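Local coordinates for reticulocyte binding protein (Streptococcus agalactiae COH1, PDB 3FAW) that probably hydrolyses alpha-1,6-glucosidic linkages in pullulan and related alpha-glucans as a cell-wall-anchored pullulanase built round a TIM barrel, at residues A396-F401 / P418-G423; G428-M433 / D461-A466; F456-D461 / W488-G493. All coordinates share one frame; numbering follows the deposited sequence. Where two conformers were deposited one is given.

Contact 1: residues A396-F401 / P418-G423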
ATOM      1  N   ALA A 396       0.301   9.046 -11.000  1.00 12.67           N
ATOM      2  CA  ALA A 396       1.629   9.410 -11.500  1.00 11.90           C
ATOM      3  C   ALA A 396       1.652  10.809 -12.105  1.00 11.07           C
ATOM      4  O   ALA A 396       2.634  11.533 -11.969  1.00 10.46           O
ATOM      5  CB  ALA A 396       2.106   8.385 -12.537  1.00 11.57           C
ATOM      6  N   LYS A 397       0.565  11.173 -12.785  1.00 10.90           N
ATOM      7  CA  LYS A 397       0.465  12.445 -13.492  1.00 11.03           C
ATOM      8  C   LYS A 397      -0.916  13.032 -13.278  1.00 11.24           C
ATOM      9  O   LYS A 397      -1.912  12.350 -13.489  1.00 12.66           O
ATOM     10  CB  LYS A 397       0.689  12.244 -14.999  1.00 10.50           C
ATOM     11  CG  LYS A 397       2.066  11.730 -15.385  1.00 13.24           C
ATOM     12  CD  LYS A 397       3.148  12.756 -15.102  1.00 15.85           C
ATOM     13  CE  LYS A 397       4.483  12.327 -15.677  1.00 19.38           C
ATOM     14  NZ  LYS A 397       5.540  13.356 -15.448  1.00 18.44           N
ATOM     15  N   THR A 398      -0.973  14.303 -12.880  1.00 10.68           N
ATOM     16  CA  THR A 398      -2.244  14.983 -12.622  1.00 10.13           C
ATOM     17  C   THR A 398      -3.177  14.933 -13.837  1.00 10.20           C
ATOM     18  O   THR A 398      -4.390  14.815 -13.683  1.00 12.04           O
ATOM     19  CB  THR A 398      -2.008  16.459 -12.197  1.00 12.01           C
ATOM     20  OG1 THR A 398      -1.206  16.491 -11.011  1.00  9.88           O
ATOM     21  CG2 THR A 398      -3.325  17.186 -11.940  1.00  7.75           C
ATOM     22  N   TYR A 399      -2.610  14.994 -15.041  1.00 10.85           N
ATOM     23  CA  TYR A 399      -3.413  14.985 -16.264  1.00 11.40           C
ATOM     24  C   TYR A 399      -4.215  13.687 -16.502  1.00 12.24           C
ATOM     25  O   TYR A 399      -5.236  13.716 -17.186  1.00 13.37           O
ATOM     26  CB  TYR A 399      -2.567  15.360 -17.497  1.00 11.93           C
ATOM     27  CG  TYR A 399      -1.443  14.411 -17.882  1.00 10.97           C
ATOM     28  CD1 TYR A 399      -1.710  13.129 -18.368  1.00 10.34           C
ATOM     29  CD2 TYR A 399      -0.114  14.819 -17.812  1.00 11.16           C
ATOM     30  CE1 TYR A 399      -0.681  12.272 -18.742  1.00  8.75           C
ATOM     31  CE2 TYR A 399       0.922  13.972 -18.189  1.00 13.84           C
ATOM     32  CZ  TYR A 399       0.631  12.697 -18.651  1.00 11.41           C
ATOM     33  OH  TYR A 399       1.654  11.862 -19.023  1.00 12.37           O
ATOM     34  N   LEU A 400      -3.766  12.569 -15.931  1.00 12.49           N
ATOM     35  CA  LEU A 400      -4.440  11.274 -16.106  1.00 12.00           C
ATOM     36  C   LEU A 400      -5.953  11.357 -15.914  1.00 11.81           C
ATOM     37  O   LEU A 400      -6.718  10.780 -16.690  1.00 12.55           O
ATOM     38  CB  LEU A 400      -3.859  10.217 -15.148  1.00 12.18           C
ATOM     39  CG  LEU A 400      -2.591   9.515 -15.631  1.00 13.72           C
ATOM     40  CD1 LEU A 400      -1.845   8.829 -14.483  1.00 12.15           C
ATOM     41  CD2 LEU A 400      -2.946   8.508 -16.736  1.00 12.92           C
ATOM     42  N   PHE A 401      -6.364  12.060 -14.860  1.00 12.48           N
ATOM     43  CA  PHE A 401      -7.772  12.297 -14.555  1.00 10.75           C
ATOM     44  C   PHE A 401      -8.205  13.734 -14.864  1.00 10.70           C
ATOM     45  O   PHE A 401      -9.357  13.963 -15.229  1.00 11.15           O
ATOM     46  CB  PHE A 401      -8.054  11.973 -13.087  1.00 10.90           C
ATOM     47  CG  PHE A 401      -8.253  10.506 -12.817  1.00 10.46           C
ATOM     48  CD1 PHE A 401      -9.504   9.932 -12.948  1.00  7.05           C
ATOM     49  CD2 PHE A 401      -7.191   9.706 -12.425  1.00  6.91           C
ATOM     50  CE1 PHE A 401      -9.695   8.581 -12.700  1.00  8.69           C
ATOM     51  CE2 PHE A 401      -7.372   8.356 -12.184  1.00 10.59           C
ATOM     52  CZ  PHE A 401      -8.628   7.795 -12.316  1.00  9.66           C
ATOM     53  N   PRO A 418      -6.041  21.548  -8.785  1.00 14.51           N
ATOM     54  CA  PRO A 418      -5.869  20.258  -8.118  1.00 14.33           C
ATOM     55  C   PRO A 418      -4.713  20.249  -7.128  1.00 13.48           C
ATOM     56  O   PRO A 418      -3.643  20.774  -7.421  1.00 12.11           O
ATOM     57  CB  PRO A 418      -5.570  19.306  -9.279  1.00 14.19           C
ATOM     58  CG  PRO A 418      -4.928  20.162 -10.298  1.00 14.66           C
ATOM     59  CD  PRO A 418      -5.592  21.503 -10.188  1.00 13.94           C
ATOM     60  N   ARG A 419      -4.937  19.657  -5.960  1.00 13.27           N
ATOM     61  CA  ARG A 419      -3.848  19.378  -5.041  1.00 12.00           C
ATOM     62  C   ARG A 419      -3.059  18.167  -5.534  1.00 11.75           C
ATOM     63  O   ARG A 419      -3.629  17.212  -6.073  1.00 11.62           O
ATOM     64  CB  ARG A 419      -4.376  19.180  -3.623  1.00 12.17           C
ATOM     65  CG  ARG A 419      -4.902  20.468  -3.030  1.00 11.71           C
ATOM     66  CD  ARG A 419      -5.398  20.298  -1.610  1.00 11.14           C
ATOM     67  NE  ARG A 419      -5.338  21.562  -0.884  1.00 13.30           N
ATOM     68  CZ  ARG A 419      -5.543  21.699   0.423  1.00 13.41           C
ATOM     69  NH1 ARG A 419      -5.839  20.641   1.172  1.00 12.22           N
ATOM     70  NH2 ARG A 419      -5.447  22.901   0.980  1.00 10.38           N
ATOM     71  N   GLU A 420      -1.743  18.224  -5.348  1.00 11.54           N
ATOM     72  CA  GLU A 420      -0.827  17.291  -5.981  1.00 13.10           C
ATOM     73  C   GLU A 420       0.119  16.647  -4.976  1.00 14.10           C
ATOM     74  O   GLU A 420       0.414  17.219  -3.929  1.00 12.70           O
ATOM     75  CB  GLU A 420      -0.016  18.017  -7.059  1.00 13.97           C
ATOM     76  CG  GLU A 420      -0.845  18.474  -8.247  1.00 13.67           C
ATOM     77  CD  GLU A 420      -0.005  19.127  -9.333  1.00 14.85           C
ATOM     78  OE1 GLU A 420       0.882  19.942  -8.997  1.00 17.68           O
ATOM     79  OE2 GLU A 420      -0.238  18.827 -10.523  1.00 12.95           O
ATOM     80  N   SER A 421       0.597  15.457  -5.323  1.00 16.59           N
ATOM     81  CA  SER A 421       1.450  14.663  -4.446  1.00 19.40           C
ATOM     82  C   SER A 421       2.315  13.712  -5.272  1.00 19.77           C
ATOM     83  O   SER A 421       1.804  13.029  -6.160  1.00 19.89           O
ATOM     84  CB  SER A 421       0.591  13.851  -3.478  1.00 19.98           C
ATOM     85  OG  SER A 421       1.385  13.232  -2.485  1.00 22.15           O
ATOM     86  N   PHE A 422       3.614  13.674  -4.965  1.00 19.65           N
ATOM     87  CA  PHE A 422       4.579  12.799  -5.649  1.00 19.55           C
ATOM     88  C   PHE A 422       4.565  12.947  -7.174  1.00 19.16           C
ATOM     89  O   PHE A 422       4.649  11.954  -7.908  1.00 18.80           O
ATOM     90  CB  PHE A 422       4.365  11.336  -5.246  1.00 20.58           C
ATOM     91  CG  PHE A 422       4.510  11.098  -3.778  1.00 22.33           C
ATOM     92  CD1 PHE A 422       5.770  11.055  -3.192  1.00 24.76           C
ATOM     93  CD2 PHE A 422       3.394  10.940  -2.973  1.00 23.77           C
ATOM     94  CE1 PHE A 422       5.912  10.850  -1.828  1.00 25.73           C
ATOM     95  CE2 PHE A 422       3.527  10.735  -1.610  1.00 26.11           C
ATOM     96  CZ  PHE A 422       4.788  10.689  -1.034  1.00 25.51           C
ATOM     97  N   GLY A 423       4.462  14.193  -7.637  1.00 17.65           N
ATOM     98  CA  GLY A 423       4.489  14.501  -9.067  1.00 16.65           C
ATOM     99  C   GLY A 423       3.173  14.303  -9.805  1.00 15.81           C
ATOM    100  O   GLY A 423       3.110  14.523 -11.014  1.00 15.35           O
TER
HETATM  101  O   HOH W   1       1.694  15.728 -12.770  1.00 17.49           O

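Contact 2: residues G428-M433 / D461-A466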
ATOM      1  N   GLY A 428      -9.428  12.630  -4.881  1.00 12.52           N
ATOM      2  CA  GLY A 428     -10.329  13.138  -3.842  1.00 11.84           C
ATOM      3  C   GLY A 428     -11.480  12.193  -3.577  1.00 11.78           C
ATOM      4  O   GLY A 428     -12.573  12.371  -4.116  1.00 12.93           O
ATOM      5  N   THR A 429     -11.244  11.193  -2.730  1.00 11.57           N
ATOM      6  CA  THR A 429     -12.180  10.071  -2.590  1.00 12.51           C
ATOM      7  C   THR A 429     -13.444  10.381  -1.783  1.00 13.31           C
ATOM      8  O   THR A 429     -14.242   9.485  -1.535  1.00 14.61           O
ATOM      9  CB  THR A 429     -11.477   8.816  -2.013  1.00 13.52           C
ATOM     10  OG1 THR A 429     -10.827   9.149  -0.781  1.00 12.31           O
ATOM     11  CG2 THR A 429     -10.455   8.266  -3.018  1.00  8.80           C
ATOM     12  N   THR A 430     -13.624  11.640  -1.377  1.00 14.12           N
ATOM     13  CA  THR A 430     -14.911  12.117  -0.868  1.00 13.18           C
ATOM     14  C   THR A 430     -15.857  12.483  -2.024  1.00 13.30           C
ATOM     15  O   THR A 430     -17.067  12.572  -1.837  1.00 11.11           O
ATOM     16  CB  THR A 430     -14.742  13.343   0.062  1.00 14.48           C
ATOM     17  OG1 THR A 430     -14.046  14.390  -0.626  1.00 13.69           O
ATOM     18  CG2 THR A 430     -13.962  12.964   1.312  1.00 12.40           C
ATOM     19  N   HIS A 431     -15.290  12.688  -3.214  1.00 12.50           N
ATOM     20  CA  HIS A 431     -16.064  13.034  -4.408  1.00 12.23           C
ATOM     21  C   HIS A 431     -16.622  11.744  -5.010  1.00 11.77           C
ATOM     22  O   HIS A 431     -15.909  10.755  -5.126  1.00 13.04           O
ATOM     23  CB  HIS A 431     -15.197  13.797  -5.426  1.00 10.58           C
ATOM     24  CG  HIS A 431     -14.426  14.942  -4.832  1.00  9.96           C
ATOM     25  ND1 HIS A 431     -13.507  15.676  -5.552  1.00  6.73           N
ATOM     26  CD2 HIS A 431     -14.425  15.467  -3.581  1.00  8.24           C
ATOM     27  CE1 HIS A 431     -12.980  16.607  -4.775  1.00  6.72           C
ATOM     28  NE2 HIS A 431     -13.523  16.505  -3.575  1.00  6.59           N
ATOM     29  N   ALA A 432     -17.899  11.768  -5.387  1.00 11.84           N
ATOM     30  CA  ALA A 432     -18.657  10.547  -5.697  1.00 12.64           C
ATOM     31  C   ALA A 432     -18.028   9.621  -6.746  1.00 12.64           C
ATOM     32  O   ALA A 432     -17.928   8.406  -6.525  1.00 11.54           O
ATOM     33  CB  ALA A 432     -20.090  10.907  -6.113  1.00 13.36           C
ATOM     34  N   MET A 433     -17.622  10.171  -7.888  1.00 11.98           N
ATOM     35  CA  MET A 433     -17.072   9.345  -8.966  0.50 12.55           C
ATOM     36  C   MET A 433     -15.614   8.959  -8.691  1.00 12.39           C
ATOM     37  O   MET A 433     -15.130   7.952  -9.204  1.00 14.36           O
ATOM     38  CB  MET A 433     -17.209  10.046 -10.318  0.50 12.70           C
ATOM     39  CG  MET A 433     -18.632  10.470 -10.675  0.50 13.19           C
ATOM     40  SD  MET A 433     -19.847   9.135 -10.649  0.50 15.36           S
ATOM     41  CE  MET A 433     -20.436   9.223  -8.962  0.50 17.22           C
ATOM     42  N   ASP A 461      -4.203   9.650   3.812  1.00 10.37           N
ATOM     43  CA  ASP A 461      -4.623  10.659   2.836  1.00 11.51           C
ATOM     44  C   ASP A 461      -6.122  10.598   2.550  1.00 12.45           C
ATOM     45  O   ASP A 461      -6.709  11.580   2.091  1.00 13.19           O
ATOM     46  CB  ASP A 461      -3.870  10.477   1.505  1.00 12.30           C
ATOM     47  CG  ASP A 461      -2.493  11.106   1.511  1.00 13.25           C
ATOM     48  OD1 ASP A 461      -1.971  11.413   2.601  1.00 14.33           O
ATOM     49  OD2 ASP A 461      -1.926  11.289   0.412  1.00 20.59           O
ATOM     50  N   HIS A 462      -6.733   9.440   2.803  1.00 12.08           N
ATOM     51  CA  HIS A 462      -8.131   9.212   2.465  1.00 10.75           C
ATOM     52  C   HIS A 462      -9.080   9.489   3.615  1.00 10.65           C
ATOM     53  O   HIS A 462      -8.726   9.356   4.784  1.00 10.71           O
ATOM     54  CB  HIS A 462      -8.328   7.773   1.989  1.00 12.04           C
ATOM     55  CG  HIS A 462      -7.665   7.490   0.681  1.00 11.18           C
ATOM     56  ND1 HIS A 462      -7.992   7.865  -0.578  1.00 10.87           N
ATOM     57  CD2 HIS A 462      -6.498   6.764   0.577  1.00  9.82           C
ATOM     58  CE1 HIS A 462      -7.030   7.357  -1.415  1.00 12.62           C
ATOM     59  NE2 HIS A 462      -6.139   6.700  -0.694  1.00 13.54           N
ATOM     60  N   ASP A 463     -10.296   9.884   3.252  1.00 10.24           N
ATOM     61  CA  ASP A 463     -11.407   9.943   4.181  1.00  9.17           C
ATOM     62  C   ASP A 463     -11.756   8.532   4.650  1.00  8.81           C
ATOM     63  O   ASP A 463     -11.703   7.572   3.871  1.00  8.59           O
ATOM     64  CB  ASP A 463     -12.632  10.609   3.529  1.00 10.41           C
ATOM     65  CG  ASP A 463     -13.067   9.916   2.244  1.00 10.73           C
ATOM     66  OD1 ASP A 463     -12.315   9.979   1.253  1.00 10.30           O
ATOM     67  OD2 ASP A 463     -14.161   9.314   2.222  1.00 14.02           O
ATOM     68  N   ALA A 464     -12.115   8.417   5.925  1.00  7.90           N
ATOM     69  CA  ALA A 464     -12.491   7.137   6.521  1.00  8.52           C
ATOM     70  C   ALA A 464     -13.725   6.522   5.852  1.00  8.83           C
ATOM     71  O   ALA A 464     -13.825   5.301   5.745  1.00  9.73           O
ATOM     72  CB  ALA A 464     -12.730   7.307   8.019  1.00  6.95           C
ATOM     73  N   ALA A 465     -14.648   7.373   5.399  1.00  9.71           N
ATOM     74  CA  ALA A 465     -15.888   6.920   4.756  1.00 10.06           C
ATOM     75  C   ALA A 465     -15.662   6.088   3.487  1.00 10.69           C
ATOM     76  O   ALA A 465     -16.349   5.081   3.270  1.00 11.24           O
ATOM     77  CB  ALA A 465     -16.791   8.118   4.449  1.00 10.55           C
ATOM     78  N   ALA A 466     -14.711   6.505   2.653  1.00 10.78           N
ATOM     79  CA  ALA A 466     -14.393   5.777   1.416  1.00  9.89           C
ATOM     80  C   ALA A 466     -13.773   4.402   1.697  1.00 10.51           C
ATOM     81  O   ALA A 466     -14.102   3.416   1.037  1.00 10.95           O
ATOM     82  CB  ALA A 466     -13.465   6.611   0.527  1.00  9.85           C
TER

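Contact 3: residues F456-D461 / W488-G493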
ATOM      1  N   PHE A 456      -3.403  -0.595   1.880  1.00 10.71           N
ATOM      2  CA  PHE A 456      -3.523   0.766   1.363  1.00 11.28           C
ATOM      3  C   PHE A 456      -2.269   1.606   1.632  1.00 10.60           C
ATOM      4  O   PHE A 456      -1.843   1.764   2.771  1.00  8.59           O
ATOM      5  CB  PHE A 456      -4.741   1.470   1.958  1.00 12.79           C
ATOM      6  CG  PHE A 456      -6.060   0.941   1.458  1.00 14.13           C
ATOM      7  CD1 PHE A 456      -6.584   1.380   0.250  1.00 17.43           C
ATOM      8  CD2 PHE A 456      -6.789   0.022   2.207  1.00 14.82           C
ATOM      9  CE1 PHE A 456      -7.806   0.898  -0.210  1.00 16.99           C
ATOM     10  CE2 PHE A 456      -8.008  -0.462   1.755  1.00 12.87           C
ATOM     11  CZ  PHE A 456      -8.518  -0.026   0.547  1.00 16.85           C
ATOM     12  N   ASP A 457      -1.693   2.135   0.556  1.00 10.56           N
ATOM     13  CA  ASP A 457      -0.569   3.050   0.640  1.00 10.72           C
ATOM     14  C   ASP A 457      -1.085   4.410   1.108  1.00 11.97           C
ATOM     15  O   ASP A 457      -2.102   4.902   0.606  1.00 11.33           O
ATOM     16  CB  ASP A 457       0.104   3.180  -0.730  1.00 10.55           C
ATOM     17  CG  ASP A 457       1.455   3.865  -0.657  1.00 11.63           C
ATOM     18  OD1 ASP A 457       2.408   3.291  -0.081  1.00 11.85           O
ATOM     19  OD2 ASP A 457       1.567   4.980  -1.190  1.00 15.74           O
ATOM     20  N   MET A 458      -0.390   4.998   2.079  1.00 12.97           N
ATOM     21  CA  MET A 458      -0.761   6.294   2.644  0.50 13.81           C
ATOM     22  C   MET A 458      -2.275   6.404   2.841  1.00 13.33           C
ATOM     23  O   MET A 458      -2.922   7.347   2.368  1.00 13.55           O
ATOM     24  CB  MET A 458      -0.228   7.419   1.758  0.50 13.77           C
ATOM     25  CG  MET A 458       1.289   7.391   1.620  0.50 15.78           C
ATOM     26  SD  MET A 458       1.983   8.872   0.871  0.50 17.25           S
ATOM     27  CE  MET A 458       1.640  10.094   2.133  0.50 18.07           C
ATOM     28  N   MET A 459      -2.829   5.429   3.563  1.00 12.43           N
ATOM     29  CA  MET A 459      -4.267   5.366   3.820  0.50 11.43           C
ATOM     30  C   MET A 459      -4.775   6.636   4.513  1.00 11.91           C
ATOM     31  O   MET A 459      -5.937   7.010   4.361  1.00 10.20           O
ATOM     32  CB  MET A 459      -4.595   4.132   4.668  0.50 11.42           C
ATOM     33  CG  MET A 459      -6.063   3.746   4.668  0.50 10.38           C
ATOM     34  SD  MET A 459      -6.354   2.116   5.387  0.50  7.22           S
ATOM     35  CE  MET A 459      -5.766   2.388   7.059  0.50  3.42           C
ATOM     36  N   GLY A 460      -3.890   7.292   5.263  1.00 11.12           N
ATOM     37  CA  GLY A 460      -4.211   8.529   5.974  1.00 11.89           C
ATOM     38  C   GLY A 460      -4.520   9.736   5.102  1.00 10.78           C
ATOM     39  O   GLY A 460      -5.027  10.737   5.599  1.00  9.34           O
ATOM     40  N   ASP A 461      -4.203   9.650   3.812  1.00 10.37           N
ATOM     41  CA  ASP A 461      -4.623  10.659   2.836  1.00 11.51           C
ATOM     42  C   ASP A 461      -6.122  10.598   2.550  1.00 12.45           C
ATOM     43  O   ASP A 461      -6.709  11.580   2.091  1.00 13.19           O
ATOM     44  CB  ASP A 461      -3.870  10.477   1.505  1.00 12.30           C
ATOM     45  CG  ASP A 461      -2.493  11.106   1.511  1.00 13.25           C
ATOM     46  OD1 ASP A 461      -1.971  11.413   2.601  1.00 14.33           O
ATOM     47  OD2 ASP A 461      -1.926  11.289   0.412  1.00 20.59           O
ATOM     48  N   TRP A 488      -0.606   6.778   8.583  1.00 12.26           N
ATOM     49  CA  TRP A 488       0.148   7.963   8.991  1.00 12.54           C
ATOM     50  C   TRP A 488      -0.776   9.178   8.920  1.00 11.78           C
ATOM     51  O   TRP A 488      -1.660   9.242   8.071  1.00 10.98           O
ATOM     52  CB  TRP A 488       1.393   8.198   8.120  1.00 12.77           C
ATOM     53  CG  TRP A 488       2.227   6.975   7.819  1.00 12.91           C
ATOM     54  CD1 TRP A 488       2.769   6.642   6.610  1.00 12.50           C
ATOM     55  CD2 TRP A 488       2.604   5.925   8.725  1.00 13.38           C
ATOM     56  NE1 TRP A 488       3.462   5.466   6.705  1.00 13.22           N
ATOM     57  CE2 TRP A 488       3.378   4.999   7.989  1.00 12.08           C
ATOM     58  CE3 TRP A 488       2.370   5.679  10.084  1.00 12.12           C
ATOM     59  CZ2 TRP A 488       3.922   3.846   8.566  1.00 12.02           C
ATOM     60  CZ3 TRP A 488       2.907   4.528  10.657  1.00 13.38           C
ATOM     61  CH2 TRP A 488       3.672   3.626   9.895  1.00 13.48           C
ATOM     62  N   ARG A 489      -0.573  10.134   9.823  1.00 13.00           N
ATOM     63  CA  ARG A 489      -1.389  11.352   9.857  1.00 12.39           C
ATOM     64  C   ARG A 489      -0.947  12.328   8.772  1.00 12.52           C
ATOM     65  O   ARG A 489      -0.173  13.257   9.024  1.00 13.59           O
ATOM     66  CB  ARG A 489      -1.316  12.000  11.239  1.00 12.90           C
ATOM     67  CG  ARG A 489      -1.878  11.118  12.333  1.00 12.35           C
ATOM     68  CD  ARG A 489      -1.609  11.673  13.717  1.00 14.27           C
ATOM     69  NE  ARG A 489      -2.029  10.718  14.741  1.00 14.32           N
ATOM     70  CZ  ARG A 489      -1.291   9.707  15.199  1.00 16.88           C
ATOM     71  NH1 ARG A 489      -0.054   9.493  14.758  1.00 21.30           N
ATOM     72  NH2 ARG A 489      -1.793   8.903  16.124  1.00 16.91           N
ATOM     73  N   THR A 490      -1.452  12.106   7.564  1.00 12.68           N
ATOM     74  CA  THR A 490      -1.022  12.850   6.377  1.00 12.71           C
ATOM     75  C   THR A 490      -2.156  13.602   5.651  1.00 13.37           C
ATOM     76  O   THR A 490      -1.910  14.242   4.630  1.00 14.74           O
ATOM     77  CB  THR A 490      -0.357  11.886   5.369  1.00 12.50           C
ATOM     78  OG1 THR A 490      -1.291  10.868   4.997  1.00 12.94           O
ATOM     79  CG2 THR A 490       0.873  11.223   5.979  1.00 10.37           C
ATOM     80  N   PHE A 491      -3.382  13.544   6.173  1.00 13.46           N
ATOM     81  CA  PHE A 491      -4.560  14.019   5.425  1.00 14.22           C
ATOM     82  C   PHE A 491      -4.446  15.473   4.955  1.00 13.66           C
ATOM     83  O   PHE A 491      -4.043  16.355   5.715  1.00 13.81           O
ATOM     84  CB  PHE A 491      -5.839  13.858   6.256  1.00 13.99           C
ATOM     85  CG  PHE A 491      -7.101  14.194   5.498  1.00 13.58           C
ATOM     86  CD1 PHE A 491      -7.677  13.266   4.640  1.00 11.22           C
ATOM     87  CD2 PHE A 491      -7.708  15.439   5.639  1.00 13.80           C
ATOM     88  CE1 PHE A 491      -8.838  13.570   3.933  1.00 11.47           C
ATOM     89  CE2 PHE A 491      -8.868  15.752   4.939  1.00 12.60           C
ATOM     90  CZ  PHE A 491      -9.435  14.812   4.086  1.00 14.36           C
ATOM     91  N   GLN A 492      -4.811  15.708   3.696  1.00 13.38           N
ATOM     92  CA  GLN A 492      -4.917  17.066   3.158  1.00 13.72           C
ATOM     93  C   GLN A 492      -6.358  17.389   2.794  1.00 12.99           C
ATOM     94  O   GLN A 492      -6.919  18.365   3.288  1.00 15.23           O
ATOM     95  CB  GLN A 492      -3.995  17.240   1.946  1.00 14.28           C
ATOM     96  CG  GLN A 492      -2.515  17.109   2.285  1.00 14.58           C
ATOM     97  CD  GLN A 492      -2.071  18.104   3.343  1.00 18.89           C
ATOM     98  OE1 GLN A 492      -1.532  17.724   4.384  1.00 25.94           O
ATOM     99  NE2 GLN A 492      -2.310  19.383   3.087  1.00 15.70           N
ATOM    100  N   GLY A 493      -6.955  16.568   1.935  1.00 12.69           N
ATOM    101  CA  GLY A 493      -8.351  16.742   1.534  1.00 11.38           C
ATOM    102  C   GLY A 493      -8.589  17.995   0.710  1.00 12.27           C
ATOM    103  O   GLY A 493      -7.658  18.541   0.116  1.00 10.39           O
TER
HETATM  104  O   HOH W   2      -4.421  11.613   8.161  1.00  7.84           O
HETATM  105  O   HOH W   3      -1.053   8.073   5.501  1.00 10.83           O
HETATM  106  O   HOH W   4      -5.591  13.856   1.603  1.00  9.22           O

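Contact 1: residues A396-F401 / P418-G423
Pro418 meets Thr398 within the long excursion that separates the third strand of the (beta/alpha)8 barrel, 385-390, from helix 432-449, so the contact ties two parts of one barrel loop together. The proline ring and the threonine cross at about a right angle, with CG of Pro418 3.8 Å from CG2 of Thr398. Arg419 turns the other way, to Asn413.

Glu420 supplies the one direct hydrogen bond across the contact. Its chain runs extended beyond CG until OE2 lies 2.6 Å from OG1 of Thr398, which is the donor. The hydroxyl approaches the carboxylate oxygen on its anti side, 25° out of the carboxylate plane. On the threonine, a chi1 of -59° sets OG1 anti to the carbonyl carbon and beside the backbone N, while CG2 faces the proline; one short side chain thereby offers a polar branch and an apolar one to two different residues. Glu420 is exposed and also touches a crystal neighbour, which may influence its pose.

Beyond it, strand 420-421 turns back to pair with strand 424-425. Phe422 and Gly423 form the bend, both with positive phi and with dihedrals close to those of a type I' turn, a conformation that the glycine (phi 81°) adopts readily. The ring of Phe422 packs instead on His394.

Gly423 completes the contact through water. One water donates to Gly423 O at 2.6 Å and accepts from Thr398 N at 3.0 Å, bridging backbone to backbone. The same Gly423 O lies 3.2 Å from Ala396 O, but this is a pair of acceptors with no bond between them.

Contact 2: residues G428-M433 / D461-A466
Thr429 places its hydroxyl between the two consecutive residues His462 and Asp463, and uses it in both senses. As acceptor, OG1 receives the N-H of His462 ND1 at 3.1 Å; the oxygen sits at the edge of the imidazole, only 8° out of the ring plane. As donor, OG1 binds OD1 of Asp463 at 2.7 Å, nearly in line with the carboxylate C-O bond. A chi1 of 55° holds OG1 between the backbone N and the carbonyl carbon, and CG2 is left to rest beside ND1 and CE1 of the same imidazole.

The second carboxylate oxygen is also occupied. OD2 of Asp463 accepts from Ala466 N at 2.9 Å, the amide lying well above the carboxylate plane (51° out of it), and forms a salt bridge with Arg435 of helix 432-449. That arginine, through NE, also takes up the carbonyl of Thr429, so one guanidinium serves both segments. Nearby charge of this kind would probably favour the ionised aspartate. Two methyl contacts add to this: CG2 of Thr430 lies 3.3 Å from CG of Asp463, and CB of Ala466 is 3.6 Å from Thr429 O.

Within 428-433, Gly428 O accepts from His431 N at 2.9 Å, closing a type I beta turn. His431 satisfies both its ring nitrogens elsewhere, on Tyr408 O and Asp494.

Asp463 is thus a helix N-cap: its side chain caps the start of helix 464-477, which follows the fourth strand of the barrel, and this cap is gripped by the turn leading into the preceding barrel helix, 432-449.

Contact 3: residues F456-D461 / W488-G493
Gly460 points a CA hydrogen straight at the carbonyl of Trp488, an unusually linear CA-H...O contact: CA and O are 3.4 Å apart and the angle at the hydrogen is 177°. Having no side chain on that flank, the glycine lets the other backbone come this close. The two loops follow neighbouring strands of the (beta/alpha)8 barrel, 453-456 and 482-485, on the C-terminal rim where enzymes of the alpha-amylase family carry their active site.

Thr490 makes the direct hydrogen bond. A chi1 of 59° turns its OG1 to the aspartate, where it donates to OD1 of Asp461 at 2.5 Å, the two side chains crossing at about a right angle. The hydroxyl also accepts from a water 2.9 Å from OG1; that water donates to Trp488 O as well and takes a weak bond from Gly460 N. On the other branch, CG2 of Thr490 has at most a loose and doubtful contact, 4.1 Å from CE of Met458 in the conformer given.

Phe491 meets the carbonyls of both Gly460 and Asp461. Gly460 O lies at the edge of its ring, in the plane, and 3.3 Å from CB, while a second water joins that carbonyl to Phe491 N. CD1 of the ring comes within 3.2 Å of Asp461 O.

Backbone groups of the two loops are joined here through water. A third molecule extends the pattern, donating to Asp461 O at 2.6 Å and accepting from Gln492 N at 2.9 Å.

How the contacts relate
From the N terminus, the chain leaves barrel strand 385-390 and contact 1 closes the first loop, folding 418-423 back on 396-401 before contact 2 opens at 428. Helix 432-449 and strand 453-456 follow. Contacts 2 and 3 then cross: 456-461 falls between the two segments of contact 2, and 461-466 between those of contact 3, with Asp461 common to both. Contact 2 joins the starts of two successive barrel helices, whereas contact 3 joins the loops after the fourth and fifth strands. Contact 1 touches contact 3 through Arg419, whose NH1 probably bonds Gly493 O, and, less certainly, through Phe422 against one conformer of Met458, linking the loops that follow three consecutive barrel strands.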